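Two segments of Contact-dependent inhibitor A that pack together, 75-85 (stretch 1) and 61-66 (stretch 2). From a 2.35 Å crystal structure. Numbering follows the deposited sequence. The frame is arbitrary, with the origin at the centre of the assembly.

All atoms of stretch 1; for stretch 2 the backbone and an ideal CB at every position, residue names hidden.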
# COMPACT_ATOMS: atom_id res chain seq x y z
N ILE A 75 -23.78 9.29 19.87
CA ILE A 75 -24.88 10.19 20.09
C ILE A 75 -26.09 9.26 20.23
O ILE A 75 -26.47 8.54 19.28
CB ILE A 75 -25.03 11.15 18.90
CG1 ILE A 75 -23.72 11.93 18.65
CG2 ILE A 75 -26.24 12.08 19.06
CD1 ILE A 75 -23.25 12.84 19.77
N TYR A 76 -26.72 9.31 21.40
CA TYR A 76 -27.66 8.28 21.89
C TYR A 76 -28.77 8.91 22.74
O TYR A 76 -28.52 9.85 23.53
CB TYR A 76 -26.92 7.30 22.77
CG TYR A 76 -27.75 6.24 23.47
CD1 TYR A 76 -28.25 5.18 22.77
CD2 TYR A 76 -27.96 6.30 24.83
CE1 TYR A 76 -28.96 4.19 23.39
CE2 TYR A 76 -28.68 5.32 25.48
CZ TYR A 76 -29.18 4.27 24.76
OH TYR A 76 -29.87 3.27 25.39
N ASN A 77 -29.98 8.43 22.49
CA ASN A 77 -31.19 8.90 23.16
C ASN A 77 -31.57 7.88 24.23
O ASN A 77 -32.19 6.85 23.91
CB ASN A 77 -32.31 9.05 22.17
CG ASN A 77 -33.50 9.75 22.77
OD1 ASN A 77 -33.89 9.48 23.88
ND2 ASN A 77 -34.07 10.66 22.03
N PRO A 78 -31.20 8.15 25.49
CA PRO A 78 -31.51 7.18 26.57
C PRO A 78 -33.03 6.86 26.75
O PRO A 78 -33.36 5.80 27.24
CB PRO A 78 -30.90 7.83 27.81
CG PRO A 78 -30.90 9.29 27.49
CD PRO A 78 -30.66 9.41 26.02
N LYS A 79 -33.93 7.74 26.34
CA LYS A 79 -35.36 7.48 26.38
C LYS A 79 -35.78 6.47 25.28
O LYS A 79 -36.40 5.46 25.56
CB LYS A 79 -36.09 8.81 26.24
CG LYS A 79 -37.60 8.78 26.31
CD LYS A 79 -38.19 10.18 26.03
CE LYS A 79 -38.18 11.10 27.25
NZ LYS A 79 -39.31 10.83 28.19
N THR A 80 -35.42 6.74 24.02
CA THR A 80 -35.85 5.87 22.93
C THR A 80 -34.89 4.70 22.69
O THR A 80 -35.25 3.75 22.05
CB THR A 80 -36.08 6.65 21.63
OG1 THR A 80 -34.84 7.09 21.08
CG2 THR A 80 -36.96 7.84 21.88
N GLY A 81 -33.67 4.77 23.20
CA GLY A 81 -32.67 3.77 22.91
C GLY A 81 -32.00 3.92 21.54
O GLY A 81 -31.21 3.07 21.11
N GLN A 82 -32.28 5.02 20.85
CA GLN A 82 -31.74 5.17 19.50
C GLN A 82 -30.32 5.66 19.55
O GLN A 82 -30.03 6.68 20.18
CB GLN A 82 -32.54 6.12 18.62
CG GLN A 82 -32.05 6.18 17.18
CD GLN A 82 -32.96 7.00 16.28
OE1 GLN A 82 -33.96 7.51 16.71
NE2 GLN A 82 -32.60 7.09 14.99
N VAL A 83 -29.46 4.92 18.86
CA VAL A 83 -28.10 5.36 18.52
C VAL A 83 -28.14 6.18 17.26
O VAL A 83 -28.34 5.62 16.18
CB VAL A 83 -27.21 4.13 18.25
CG1 VAL A 83 -25.81 4.56 17.87
CG2 VAL A 83 -27.18 3.24 19.46
N GLY A 84 -27.98 7.50 17.36
CA GLY A 84 -28.09 8.35 16.16
C GLY A 84 -26.79 8.45 15.36
O GLY A 84 -26.81 8.71 14.15
N HIS A 85 -25.68 8.28 16.07
CA HIS A 85 -24.36 8.32 15.48
C HIS A 85 -23.32 7.69 16.41
O HIS A 85 -23.33 7.93 17.61
CB HIS A 85 -23.98 9.75 15.19
CG HIS A 85 -22.64 9.88 14.53
ND1 HIS A 85 -21.54 10.38 15.18
CD2 HIS A 85 -22.25 9.59 13.27
CE1 HIS A 85 -20.51 10.37 14.35
NE2 HIS A 85 -20.92 9.90 13.19
N UNK A 61 -29.30 18.05 19.17
CA UNK A 61 -30.45 17.23 18.81
C UNK A 61 -31.29 16.88 20.06
O UNK A 61 -30.73 16.51 21.09
CB UNK A 61 -29.98 15.95 18.10
N UNK A 62 -32.63 17.04 19.99
CA UNK A 62 -33.41 16.93 21.22
C UNK A 62 -33.50 15.48 21.72
O UNK A 62 -33.66 14.57 20.89
CB UNK A 62 -34.82 17.49 20.99
N UNK A 63 -33.34 15.29 23.04
CA UNK A 63 -33.34 13.97 23.66
C UNK A 63 -31.98 13.23 23.63
O UNK A 63 -31.80 12.20 24.30
CB UNK A 63 -34.39 13.11 22.96
N UNK A 64 -31.03 13.75 22.87
CA UNK A 64 -29.79 13.02 22.62
C UNK A 64 -28.70 13.49 23.56
O UNK A 64 -28.68 14.64 23.95
CB UNK A 64 -29.34 13.19 21.17
N UNK A 65 -27.79 12.55 23.86
CA UNK A 65 -26.58 12.85 24.63
C UNK A 65 -25.36 12.29 23.92
O UNK A 65 -25.44 11.34 23.16
CB UNK A 65 -26.68 12.28 26.05
N UNK A 66 -24.22 12.89 24.22
CA UNK A 66 -22.96 12.35 23.77
C UNK A 66 -22.32 11.46 24.84
O UNK A 66 -22.06 11.92 25.93
CB UNK A 66 -22.01 13.49 23.38

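Position 61 directs its CA-to-CB bond toward stretch 1 but stops short: the ideal CB lies 5.5 Å from Ile 75 CG2. Its phi/psi of -60/133 are permissive, so many side chains, small or apolar, would suit. The deposited residue is Ala 61, whose O accepts a hydrogen bond from the backbone N of position 64 (3.3 Å) in a type II turn.

Position 62 points away, with nothing of stretch 1 within 5.5 Å of the ideal CB; phi -72° fits proline or many polar residues. It is Pro 62.

Position 63 is far more restrictive. Its phi of 84° favours glycine, and an ideal CB would sit 2.6 Å from Asn 77 ND2, a clash. Both arguments lead to Gly 63. Its carbonyl O is 3.5 Å from Asn 77 CA in a CA-H...O contact. One water donates to both Gly 63 O (2.7 Å) and Asn 77 OD1 (2.9 Å), joining two acceptors that could not bond to each other.

At position 64 the CB goes sideways, 3.9 Å from Ile 75 CG2. Beyond it lies a long shelf made by Ile 75, Asn 77 and the backbone of Gly 84, with the Gln 82 amide at its far end. A long apolar or aromatic side chain would suit, and a polar tip could be accommodated. Tyr 64, with chi1 -79° (m), lays its ring along this shelf. Asn 77 CB stands over one face, 4.0 Å from the Tyr 64 ring centroid and 17° off the normal; Ile 75 CG2 is 3.7 Å from Tyr 64 CD2. Gly 84 leaves room: a CB there would come within a tight 3.1 Å of Tyr 64 CE2. Tyr 64 OH reaches to 3.0 Å from Gln 82 OE1.

Position 65 pairs with Tyr 76 in an antiparallel, hydrogen-bonded bridge: its N donates to Tyr 76 O (2.8 Å, 161°) and Tyr 76 N donates to its O (3.0 Å, 157°). The CB shares the sheet face of the Tyr 76 side chain, on the side of Pro 78, so a branched or long apolar residue would suit. Leu 65 places CD1 3.5 Å from Pro 78 CG.

Position 66 is the non-hydrogen-bonded partner of Ile 75, sharing its face, with the CB 3.9 Å from Ile 75 CD1. Aliphatic residues or long chains with an aliphatic stem would fit. Arg 66 packs CG 3.8 Å from Ile 75 CD1, and its guanidinium extends beyond stretch 1.

Stretch 2, residues 61-66: APGYLR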
# COMPACT_ATOMS: atom_id res chain seq x y z
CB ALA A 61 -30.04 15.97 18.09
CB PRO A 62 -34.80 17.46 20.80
CG PRO A 62 -34.53 18.29 19.58
CD PRO A 62 -33.44 17.53 18.87
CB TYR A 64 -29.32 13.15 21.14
CG TYR A 64 -30.08 12.24 20.20
CD1 TYR A 64 -31.24 12.66 19.56
CD2 TYR A 64 -29.64 10.96 19.95
CE1 TYR A 64 -31.94 11.81 18.70
CE2 TYR A 64 -30.32 10.11 19.09
CZ TYR A 64 -31.46 10.55 18.45
OH TYR A 64 -32.12 9.67 17.62
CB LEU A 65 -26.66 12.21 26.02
CG LEU A 65 -27.90 12.53 26.83
CD1 LEU A 65 -28.18 11.45 27.86
CD2 LEU A 65 -27.70 13.90 27.45
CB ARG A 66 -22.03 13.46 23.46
CG ARG A 66 -20.82 13.06 22.64
CD ARG A 66 -19.71 14.05 22.95
NE ARG A 66 -18.52 13.80 22.14
CZ ARG A 66 -17.35 13.34 22.60
NH1 ARG A 66 -17.18 13.03 23.89
NH2 ARG A 66 -16.35 13.15 21.75
O HOH W 1 -33.67 11.35 26.05
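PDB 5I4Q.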